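PDB 7K4O: carboxylic ester hydrolase, which hydrolyses carboxylic ester bonds as a fungal tannase, a serine esterase that probably releases gallic acid from tannins. Local coordinates for residues A[216-221]-A[382-387]; A[429-433]-A[550-554]; A[224-228]-A[308-313]; A[150-156]-A[190-195]. All coordinates share one frame; numbering follows the deposited sequence.

Together the four contacts illustrate how an alpha/beta-hydrolase core and the helices added to it are joined by different chemistry. All four are largely buried. Contact 4 packs two helices beside the central sheet and relies on charged and polar side chains, whereas contacts 1 and 3 join helices 215-221, 224-232, 300-310 and 376-390 mainly through apolar packing and a single hydroxyl bond each. These two share a seam where Met-383 meets Leu-313. In contact 2 the chain terminus lies against helix 425-438, and Val-553 touches Phe-217 of contact 1. Contacts 2 and 4 meet through Tyr-430 and Trp-193.

Contact 1: residues A[216-221]-A[382-387]; sequences SFQQTQ and WMISGL. With GDE (3,4,5-trihydroxybenzoic acid), chain J.
Met-383 lies across the ring of Phe-217 at about a right angle, with CB over the centre of one face, 3.8 Å from the ring centroid and only 4° off its normal. Further along the same side chain, SD comes 3.5 Å from Phe-217 CD2 and approaches the ring obliquely, a Met-aromatic contact. CG, between these two atoms, packs on Thr-220 CB, and the extended chain beyond it carries CE to within 3.6 Å of Gln-221 N. Beside this apolar patch, Ser-216 OG donates to Met-383 O over 2.7 Å, in the carbonyl plane and on a lone pair. With chi1 at 67°, OG sits between its own backbone N and carbonyl carbon, facing helix 376-390; the acceptor also takes the helical N-H of Leu-387. Gly-386 lets the helices come close here, Ser-216 CB lying 3.4 Å from Gly-386 C.

The two segments run roughly antiparallel, at 146°, among the helices that accompany the alpha/beta-hydrolase sheet of this tannase. Away from Met-383, helix 215-221 presents two glutamines to the bound gallic acid. Gln-218 NE2 donates almost straight to OAE of the ligand at 3.0 Å, and that hydroxyl in turn donates to Gln-219 OE1. Gln-219 NE2 donates to the neighbouring ligand oxygen OAC at 2.8 Å. Ser-421, itself bonded to the ligand through OG, accepts from Gln-218 NE2 through its backbone O; behind the glutamines, Tyr-356 packs against Gln-219 and Thr-220.

Contact 2: residues A[429-433]-A[550-554]; sequences RYWES and PMPVY
Val-553 O is gripped by two nitrogens of Arg-429, NE at 2.8 Å and NH2 at 3.0 Å. The arrangement is a side-on grip in which NE and NH2 share a single carbonyl oxygen, and by it helix 425-438 of the alpha/beta-hydrolase fold holds the extreme C-terminus of the chain. The oxygen lies at the edge of the guanidinium, only 6° out of its plane. The two donors nevertheless meet the carbonyl differently: NH2 lies in the carbonyl plane on a lone pair, whereas NE is tilted 30° from it. An extended aliphatic chain, with chi1 at -172° and CG anti to the backbone N, carries the guanidinium out from the helix to this point. NH1 turns to another backbone acceptor, Tyr-544 O, which helps to fix the rotation of the group.

One turn further along the helix, Ser-433 approaches the terminal residue. Its OG is 2.9 Å from Tyr-554 O, and the same hydroxyl lies at the edge of the Tyr-554 ring, near its plane. The other carboxylate oxygen, OXT, forms a salt bridge with Arg-214, so the terminal charge is probably balanced in part by that arginine. Tyr-430 directs its ring edge toward the carboxylate and packs on Phe-213 beyond. Close to the guanidinium, Val-553 CB comes 4.0 Å from Arg-429 NH2.

Contact 3: residues A[224-228]-A[308-313]; sequences YSNVV and TIINGL
Tyr-224 extends its ring toward helix 300-310 because CG stands anti to the backbone N, at a chi1 of 179°, while the -69° torsion of Ile-309 swings CG1 and CD1 toward Ser-225. The tyrosine thus reaches across to the last turns of the facing helix, where its OH donates to Thr-308 O over 2.8 Å. The hydroxyl approaches from above the carbonyl plane, 53° out of it, so this bond does not use a lone-pair direction. OH also lies 3.0 Å from Gly-312 O.

The ring is a flat wedge packed on both faces. Over one lies Leu-313, with its backbone N offset toward the rim and its CB 4.1 Å from the ring centroid in a CH-pi contact. Val-228 CG2, from the next turn of the tyrosine's own helix, lies over the opposite face, toward its rim. At the edge, near the ring plane, sits Ile-309 O, 3.5 Å from Tyr-224 CE2. Gly-312, with a positive phi, turns the chain out of the helix and leads it on to Leu-313 at the ring face.

Beside the wedge, Ser-225 OG lies against the branches of Ile-309, 3.4 Å from CD1. Val-228 meets Thr-308 through methyl groups, CG2 to CG2 at 3.8 Å, while Thr-308 OG1 bonds back to Glu-304 O within its own helix.

Helix 224-232 follows directly on the ligand-contacting helix 215-221. Tyr-376 of helix 376-390 packs on Val-228 and Leu-313, while backbone bonds tie Leu-313 to Val-321.

Contact 4: residues A[150-156]-A[190-195]; sequences FAYKAHR and REGWSQ
Arg-190 turns its guanidinium edge toward the backbone of helix 144-169, at Phe-150 and Ala-151. This joins two helices of the alpha/beta-hydrolase core; helix 187-196 begins within a GxSxG sequence that fits a nucleophile elbow. The segments cross at -75°. Two successive carbonyls lie close to the guanidinium plane: NH1 bonds to Ala-151 O at 3.0 Å on a lone pair, whereas NH2 meets Phe-150 O at 2.9 Å from above the carbonyl plane. A bend at chi3, 65°, brings the group round to them, and Glu-187 forms a salt bridge to NH2. Arg-190 NH2 stands over the centre of the Phe-150 ring, but the cation-pi attraction is weak at best.

His-155 and Glu-191 cross at about a right angle, with ring and carboxylate planes 37° apart. The histidine NE2 donates to Glu-191 OE1 at 2.9 Å, reaching the oxygen from above the carboxylate plane; Gly-95 N is a second donor to OE1. Between the helices, a water donates to Phe-150 O and to Ser-194 OG. That hydroxyl donates in turn to Glu-191 O, and Ser-194 CB lies 3.2 Å from Ala-151 O.

Contact 1: residues A[216-221]-A[382-387]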
# COMPACT_ATOMS: atom_id res chain seq x y z
N SER A 216 -4.20 0.75 13.60
CA SER A 216 -5.43 0.63 14.43
C SER A 216 -6.57 1.40 13.76
O SER A 216 -7.74 1.05 14.02
CB SER A 216 -5.14 1.08 15.88
OG SER A 216 -4.88 2.47 15.96
N PHE A 217 -6.29 2.48 13.05
CA PHE A 217 -7.34 3.32 12.42
C PHE A 217 -7.71 2.67 11.10
O PHE A 217 -8.89 2.50 10.79
CB PHE A 217 -6.85 4.75 12.26
CG PHE A 217 -6.78 5.55 13.54
CD1 PHE A 217 -5.85 5.26 14.52
CD2 PHE A 217 -7.71 6.54 13.80
CE1 PHE A 217 -5.84 5.94 15.73
CE2 PHE A 217 -7.66 7.26 14.97
CZ PHE A 217 -6.74 6.96 15.93
N GLN A 218 -6.72 2.27 10.30
CA GLN A 218 -6.95 1.74 8.94
C GLN A 218 -7.74 0.44 9.04
O GLN A 218 -8.66 0.22 8.24
CB GLN A 218 -5.60 1.49 8.25
CG GLN A 218 -5.71 0.60 7.02
CD GLN A 218 -6.74 1.05 6.00
OE1 GLN A 218 -7.05 2.24 5.90
NE2 GLN A 218 -7.18 0.09 5.19
N GLN A 219 -7.38 -0.51 9.93
CA GLN A 219 -8.07 -1.81 9.92
C GLN A 219 -9.50 -1.62 10.49
O GLN A 219 -10.46 -2.16 9.93
CB GLN A 219 -7.34 -2.87 10.73
CG GLN A 219 -5.86 -3.10 10.36
CD GLN A 219 -5.64 -3.26 8.88
OE1 GLN A 219 -6.52 -3.72 8.15
NE2 GLN A 219 -4.40 -2.99 8.44
N THR A 220 -9.62 -0.84 11.54
CA THR A 220 -10.94 -0.69 12.20
C THR A 220 -11.91 0.08 11.28
O THR A 220 -13.12 -0.27 11.29
CB THR A 220 -10.81 0.01 13.54
OG1 THR A 220 -9.85 -0.68 14.35
CG2 THR A 220 -12.13 0.07 14.27
N GLN A 221 -11.45 1.04 10.50
CA GLN A 221 -12.35 1.84 9.63
C GLN A 221 -13.00 0.96 8.57
O GLN A 221 -14.06 1.39 8.03
CB GLN A 221 -11.69 3.09 9.08
CG GLN A 221 -10.57 2.85 8.09
CD GLN A 221 -11.04 2.57 6.68
OE1 GLN A 221 -11.98 3.23 6.20
NE2 GLN A 221 -10.43 1.55 6.04
N TRP A 382 -11.67 1.00 19.74
CA TRP A 382 -10.72 0.08 19.06
C TRP A 382 -9.59 0.88 18.41
O TRP A 382 -8.40 0.45 18.54
CB TRP A 382 -11.47 -0.78 18.06
CG TRP A 382 -12.16 -1.97 18.66
CD1 TRP A 382 -11.78 -2.73 19.73
CD2 TRP A 382 -13.36 -2.56 18.15
NE1 TRP A 382 -12.68 -3.75 19.89
CE2 TRP A 382 -13.64 -3.69 18.93
CE3 TRP A 382 -14.16 -2.31 17.04
CZ2 TRP A 382 -14.71 -4.53 18.67
CZ3 TRP A 382 -15.22 -3.16 16.75
CH2 TRP A 382 -15.49 -4.24 17.58
N MET A 383 -9.88 2.01 17.81
CA MET A 383 -8.78 2.76 17.14
C MET A 383 -7.80 3.25 18.20
O MET A 383 -6.56 3.20 18.00
CB MET A 383 -9.33 3.91 16.29
CG MET A 383 -10.18 3.39 15.16
SD MET A 383 -10.74 4.72 14.10
CE MET A 383 -11.65 3.80 12.88
N ILE A 384 -8.33 3.80 19.30
CA ILE A 384 -7.49 4.41 20.36
C ILE A 384 -6.73 3.33 21.12
O ILE A 384 -5.53 3.52 21.38
CB ILE A 384 -8.34 5.28 21.30
CG1 ILE A 384 -8.87 6.48 20.50
CG2 ILE A 384 -7.51 5.72 22.50
CD1 ILE A 384 -9.78 7.45 21.29
N SER A 385 -7.38 2.24 21.51
CA SER A 385 -6.69 1.19 22.29
C SER A 385 -5.63 0.51 21.42
O SER A 385 -4.54 0.20 21.95
CB SER A 385 -7.60 0.15 22.89
OG SER A 385 -8.33 -0.52 21.91
N GLY A 386 -5.93 0.30 20.15
CA GLY A 386 -4.96 -0.34 19.25
C GLY A 386 -3.76 0.54 18.98
O GLY A 386 -2.67 0.02 18.71
N LEU A 387 -3.93 1.85 19.01
CA LEU A 387 -2.79 2.78 18.82
C LEU A 387 -1.75 2.51 19.89
O LEU A 387 -0.55 2.39 19.55
CB LEU A 387 -3.31 4.23 18.85
CG LEU A 387 -2.26 5.32 18.83
CD1 LEU A 387 -1.41 5.20 17.55
CD2 LEU A 387 -2.92 6.69 18.91
OAA GDE J . -2.48 -5.34 1.25
OAB GDE J . -4.32 -5.05 0.06
OAC GDE J . -4.08 -4.38 6.05
OAD GDE J . -7.25 -2.24 3.18
OAE GDE J . -6.36 -2.78 5.64
CAF GDE J . -3.87 -4.67 3.61
CAG GDE J . -5.49 -3.58 2.14
CAH GDE J . -3.68 -4.97 1.15
CAI GDE J . -4.53 -4.13 4.73
CAJ GDE J . -6.18 -3.07 3.27
CAK GDE J . -4.41 -4.41 2.36
CAL GDE J . -5.68 -3.33 4.52

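Contact 2: residues A[429-433]-A[550-554]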
# COMPACT_ATOMS: atom_id res chain seq x y z
N ARG A 429 -1.90 12.52 5.18
CA ARG A 429 -1.72 12.77 6.61
C ARG A 429 -0.30 12.43 7.07
O ARG A 429 0.28 13.14 7.88
CB ARG A 429 -2.75 12.02 7.45
CG ARG A 429 -2.64 12.47 8.91
CD ARG A 429 -3.71 11.79 9.76
NE ARG A 429 -3.68 12.25 11.12
CZ ARG A 429 -4.39 13.30 11.60
NH1 ARG A 429 -5.23 13.96 10.83
NH2 ARG A 429 -4.27 13.65 12.87
N TYR A 430 0.24 11.31 6.62
CA TYR A 430 1.59 10.91 7.09
C TYR A 430 2.64 11.89 6.58
O TYR A 430 3.54 12.26 7.36
CB TYR A 430 1.92 9.48 6.67
CG TYR A 430 3.26 9.05 7.20
CD1 TYR A 430 3.48 8.90 8.57
CD2 TYR A 430 4.34 8.85 6.34
CE1 TYR A 430 4.74 8.56 9.07
CE2 TYR A 430 5.58 8.47 6.82
CZ TYR A 430 5.78 8.33 8.18
OH TYR A 430 7.03 7.99 8.61
N TRP A 431 2.55 12.28 5.32
CA TRP A 431 3.53 13.26 4.78
C TRP A 431 3.45 14.54 5.60
O TRP A 431 4.49 15.12 5.99
CB TRP A 431 3.26 13.48 3.29
CG TRP A 431 4.20 14.41 2.60
CD1 TRP A 431 5.27 14.04 1.81
CD2 TRP A 431 4.12 15.85 2.54
NE1 TRP A 431 5.85 15.16 1.26
CE2 TRP A 431 5.19 16.28 1.71
CE3 TRP A 431 3.27 16.82 3.09
CZ2 TRP A 431 5.39 17.62 1.42
CZ3 TRP A 431 3.48 18.14 2.79
CH2 TRP A 431 4.55 18.53 1.99
N GLU A 432 2.25 14.97 5.97
CA GLU A 432 2.13 16.19 6.80
C GLU A 432 2.67 15.99 8.22
O GLU A 432 3.22 16.92 8.78
CB GLU A 432 0.66 16.62 6.86
CG GLU A 432 0.01 17.01 5.53
CD GLU A 432 0.52 18.32 4.94
OE1 GLU A 432 1.36 18.95 5.57
OE2 GLU A 432 0.02 18.68 3.84
N SER A 433 2.52 14.79 8.78
CA SER A 433 3.06 14.43 10.11
C SER A 433 4.57 14.56 10.05
O SER A 433 5.19 15.17 10.97
CB SER A 433 2.64 13.04 10.52
OG SER A 433 1.25 13.05 10.83
N PRO A 550 -7.56 12.18 21.93
CA PRO A 550 -6.69 13.11 22.66
C PRO A 550 -5.22 13.06 22.21
O PRO A 550 -4.57 14.05 22.21
CB PRO A 550 -6.89 12.70 24.12
CG PRO A 550 -8.24 12.06 24.14
CD PRO A 550 -8.37 11.32 22.83
N MET A 551 -4.75 11.88 21.85
CA MET A 551 -3.34 11.69 21.41
C MET A 551 -3.22 12.29 20.01
O MET A 551 -4.10 12.10 19.18
CB MET A 551 -3.00 10.20 21.31
CG MET A 551 -2.92 9.44 22.63
SD MET A 551 -1.66 10.06 23.70
CE MET A 551 -0.12 9.45 22.94
N PRO A 552 -2.03 12.80 19.63
CA PRO A 552 -1.72 13.05 18.23
C PRO A 552 -1.78 11.72 17.48
O PRO A 552 -1.29 10.68 17.88
CB PRO A 552 -0.28 13.61 18.23
CG PRO A 552 -0.04 14.05 19.66
CD PRO A 552 -0.88 13.11 20.50
N VAL A 553 -2.39 11.78 16.31
CA VAL A 553 -2.46 10.61 15.43
C VAL A 553 -1.62 10.94 14.20
O VAL A 553 -2.07 11.74 13.36
CB VAL A 553 -3.89 10.29 15.06
CG1 VAL A 553 -3.93 9.14 14.07
CG2 VAL A 553 -4.72 9.99 16.33
N TYR A 554 -0.40 10.40 14.15
CA TYR A 554 0.48 10.69 12.98
C TYR A 554 0.01 9.89 11.79
O TYR A 554 0.25 10.37 10.64
CB TYR A 554 1.94 10.41 13.30
CG TYR A 554 2.43 11.22 14.45
CD1 TYR A 554 2.44 12.61 14.43
CD2 TYR A 554 2.79 10.63 15.64
CE1 TYR A 554 2.82 13.37 15.53
CE2 TYR A 554 3.21 11.38 16.72
CZ TYR A 554 3.19 12.76 16.70
OH TYR A 554 3.55 13.52 17.80
OXT TYR A 554 -0.59 8.79 11.95

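Contact 3: residues A[224-228]-A[308-313]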
# COMPACT_ATOMS: atom_id res chain seq x y z
N TYR A 224 -16.50 0.67 9.39
CA TYR A 224 -17.30 1.91 9.52
C TYR A 224 -18.58 1.84 8.65
O TYR A 224 -19.71 2.07 9.16
CB TYR A 224 -16.49 3.14 9.17
CG TYR A 224 -17.26 4.42 9.26
CD1 TYR A 224 -18.04 4.71 10.37
CD2 TYR A 224 -17.27 5.31 8.21
CE1 TYR A 224 -18.80 5.88 10.42
CE2 TYR A 224 -18.00 6.48 8.26
CZ TYR A 224 -18.81 6.74 9.34
OH TYR A 224 -19.53 7.93 9.39
N SER A 225 -18.46 1.55 7.36
CA SER A 225 -19.64 1.43 6.46
C SER A 225 -20.68 0.46 7.04
O SER A 225 -21.88 0.79 7.03
CB SER A 225 -19.22 1.00 5.10
OG SER A 225 -18.50 2.04 4.47
N ASN A 226 -20.26 -0.71 7.50
CA ASN A 226 -21.14 -1.70 8.16
C ASN A 226 -21.89 -1.03 9.32
O ASN A 226 -23.14 -1.23 9.45
CB ASN A 226 -20.37 -2.88 8.73
CG ASN A 226 -19.82 -3.89 7.75
OD1 ASN A 226 -18.83 -4.55 8.07
ND2 ASN A 226 -20.43 -4.04 6.59
N VAL A 227 -21.20 -0.26 10.15
CA VAL A 227 -21.82 0.31 11.37
C VAL A 227 -22.74 1.47 10.98
O VAL A 227 -23.79 1.66 11.63
CB VAL A 227 -20.76 0.66 12.41
CG1 VAL A 227 -21.35 1.42 13.56
CG2 VAL A 227 -20.06 -0.62 12.89
N VAL A 228 -22.42 2.19 9.91
CA VAL A 228 -23.34 3.25 9.39
C VAL A 228 -24.65 2.57 8.97
O VAL A 228 -25.73 3.11 9.29
CB VAL A 228 -22.74 4.02 8.20
CG1 VAL A 228 -23.80 4.88 7.52
CG2 VAL A 228 -21.57 4.90 8.64
N THR A 308 -22.86 9.72 4.93
CA THR A 308 -22.35 9.43 6.29
C THR A 308 -21.00 8.69 6.15
O THR A 308 -20.08 9.01 6.91
CB THR A 308 -23.40 8.67 7.12
OG1 THR A 308 -24.57 9.52 7.16
CG2 THR A 308 -22.90 8.41 8.51
N ILE A 309 -20.91 7.74 5.24
CA ILE A 309 -19.66 6.96 4.96
C ILE A 309 -18.60 7.95 4.51
O ILE A 309 -17.51 8.02 5.11
CB ILE A 309 -19.90 5.85 3.95
CG1 ILE A 309 -20.77 4.76 4.54
CG2 ILE A 309 -18.56 5.29 3.46
CD1 ILE A 309 -21.29 3.75 3.54
N ILE A 310 -18.91 8.74 3.50
CA ILE A 310 -17.92 9.72 2.97
C ILE A 310 -17.45 10.67 4.06
O ILE A 310 -16.27 11.05 4.05
CB ILE A 310 -18.48 10.42 1.72
CG1 ILE A 310 -18.54 9.38 0.61
CG2 ILE A 310 -17.67 11.64 1.32
CD1 ILE A 310 -19.27 9.81 -0.63
N ASN A 311 -18.31 11.07 5.00
CA ASN A 311 -17.96 12.05 6.04
C ASN A 311 -16.99 11.47 7.10
O ASN A 311 -16.46 12.26 7.85
CB ASN A 311 -19.23 12.53 6.76
CG ASN A 311 -19.01 13.78 7.57
OD1 ASN A 311 -18.55 14.80 7.06
ND2 ASN A 311 -19.35 13.72 8.85
N GLY A 312 -16.83 10.16 7.14
CA GLY A 312 -15.85 9.51 8.04
C GLY A 312 -16.40 9.30 9.45
O GLY A 312 -17.35 9.99 9.87
N LEU A 313 -15.76 8.42 10.19
CA LEU A 313 -16.19 8.07 11.57
C LEU A 313 -16.15 9.29 12.47
O LEU A 313 -15.10 9.94 12.65
CB LEU A 313 -15.32 6.95 12.11
CG LEU A 313 -15.56 6.61 13.58
CD1 LEU A 313 -16.95 6.04 13.78
CD2 LEU A 313 -14.53 5.60 14.03

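Contact 4: residues A[150-156]-A[190-195]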
# COMPACT_ATOMS: atom_id res chain seq x y z
N PHE A 150 6.39 -9.98 11.14
CA PHE A 150 5.48 -9.30 10.19
C PHE A 150 5.65 -7.79 10.28
O PHE A 150 5.70 -7.09 9.25
CB PHE A 150 4.04 -9.72 10.47
CG PHE A 150 2.99 -9.23 9.51
CD1 PHE A 150 3.09 -9.48 8.15
CD2 PHE A 150 1.87 -8.57 9.96
CE1 PHE A 150 2.10 -9.07 7.28
CE2 PHE A 150 0.89 -8.12 9.08
CZ PHE A 150 0.98 -8.42 7.76
N ALA A 151 5.71 -7.25 11.50
CA ALA A 151 5.78 -5.80 11.76
C ALA A 151 6.99 -5.20 11.05
O ALA A 151 6.79 -4.18 10.38
CB ALA A 151 5.80 -5.49 13.23
N TYR A 152 8.18 -5.72 11.33
CA TYR A 152 9.41 -5.08 10.80
C TYR A 152 10.62 -6.00 10.82
O TYR A 152 11.60 -5.67 10.12
CB TYR A 152 9.72 -3.79 11.57
CG TYR A 152 10.15 -3.97 13.00
CD1 TYR A 152 11.47 -4.23 13.33
CD2 TYR A 152 9.22 -3.87 14.06
CE1 TYR A 152 11.87 -4.36 14.66
CE2 TYR A 152 9.61 -3.98 15.38
CZ TYR A 152 10.93 -4.23 15.68
OH TYR A 152 11.33 -4.36 17.00
N LYS A 153 10.64 -7.08 11.57
CA LYS A 153 11.94 -7.76 11.77
C LYS A 153 12.29 -8.57 10.52
O LYS A 153 13.51 -8.69 10.20
CB LYS A 153 11.91 -8.63 13.03
CG LYS A 153 13.24 -9.22 13.42
CD LYS A 153 13.27 -9.72 14.90
CE LYS A 153 12.33 -10.89 15.13
NZ LYS A 153 12.55 -11.49 16.47
N ALA A 154 11.35 -9.21 9.87
CA ALA A 154 11.63 -10.07 8.70
C ALA A 154 12.27 -9.25 7.56
O ALA A 154 13.24 -9.72 6.91
CB ALA A 154 10.36 -10.73 8.19
N HIS A 155 11.79 -8.04 7.35
CA HIS A 155 12.36 -7.21 6.25
C HIS A 155 13.77 -6.71 6.60
O HIS A 155 14.64 -6.65 5.70
CB HIS A 155 11.44 -6.07 5.90
CG HIS A 155 10.46 -6.43 4.86
ND1 HIS A 155 10.86 -6.73 3.54
CD2 HIS A 155 9.13 -6.66 4.95
CE1 HIS A 155 9.78 -7.09 2.87
NE2 HIS A 155 8.70 -7.03 3.69
N ARG A 156 14.02 -6.42 7.85
CA ARG A 156 15.38 -6.05 8.30
C ARG A 156 16.35 -7.20 7.99
O ARG A 156 17.46 -6.96 7.44
CB ARG A 156 15.33 -5.71 9.78
CG ARG A 156 16.66 -5.37 10.40
CD ARG A 156 17.34 -4.29 9.65
NE ARG A 156 18.49 -3.83 10.46
CZ ARG A 156 19.39 -2.96 9.99
NH1 ARG A 156 19.26 -2.41 8.80
NH2 ARG A 156 20.39 -2.60 10.76
N ARG A 190 3.15 -0.57 3.71
CA ARG A 190 3.39 -0.49 5.16
C ARG A 190 4.78 -1.09 5.45
O ARG A 190 5.57 -0.54 6.25
CB ARG A 190 2.35 -1.26 5.98
CG ARG A 190 2.51 -1.01 7.48
CD ARG A 190 1.76 -2.07 8.28
NE ARG A 190 2.29 -3.42 8.12
CZ ARG A 190 3.40 -3.88 8.69
NH1 ARG A 190 4.13 -3.12 9.50
NH2 ARG A 190 3.80 -5.10 8.46
N GLU A 191 5.09 -2.21 4.84
CA GLU A 191 6.38 -2.88 5.07
C GLU A 191 7.53 -1.97 4.66
O GLU A 191 8.52 -1.91 5.39
CB GLU A 191 6.44 -4.21 4.37
CG GLU A 191 5.50 -5.25 4.96
CD GLU A 191 5.15 -6.41 4.05
OE1 GLU A 191 5.85 -6.64 3.06
OE2 GLU A 191 4.17 -7.15 4.37
N GLY A 192 7.39 -1.23 3.56
CA GLY A 192 8.42 -0.24 3.21
C GLY A 192 8.61 0.78 4.32
O GLY A 192 9.73 1.02 4.76
N TRP A 193 7.52 1.36 4.80
CA TRP A 193 7.61 2.38 5.89
C TRP A 193 8.17 1.76 7.17
O TRP A 193 8.85 2.47 7.92
CB TRP A 193 6.27 3.07 6.14
CG TRP A 193 5.95 4.14 5.15
CD1 TRP A 193 4.90 4.15 4.30
CD2 TRP A 193 6.74 5.30 4.84
NE1 TRP A 193 4.92 5.29 3.54
CE2 TRP A 193 6.05 6.01 3.85
CE3 TRP A 193 7.91 5.87 5.37
CZ2 TRP A 193 6.51 7.22 3.34
CZ3 TRP A 193 8.37 7.07 4.87
CH2 TRP A 193 7.69 7.72 3.85
N SER A 194 7.93 0.48 7.43
CA SER A 194 8.39 -0.17 8.67
C SER A 194 9.92 -0.08 8.76
O SER A 194 10.48 0.01 9.87
CB SER A 194 7.92 -1.60 8.79
OG SER A 194 8.61 -2.50 7.95
N GLN A 195 10.60 -0.14 7.62
CA GLN A 195 12.08 -0.09 7.60
C GLN A 195 12.59 1.36 7.55
O GLN A 195 13.51 1.70 8.30
CB GLN A 195 12.66 -0.84 6.39
CG GLN A 195 12.18 -2.27 6.30
CD GLN A 195 12.51 -3.09 7.53
OE1 GLN A 195 13.67 -3.33 7.84
NE2 GLN A 195 11.49 -3.45 8.30
O HOH W 1 7.49 -5.14 7.67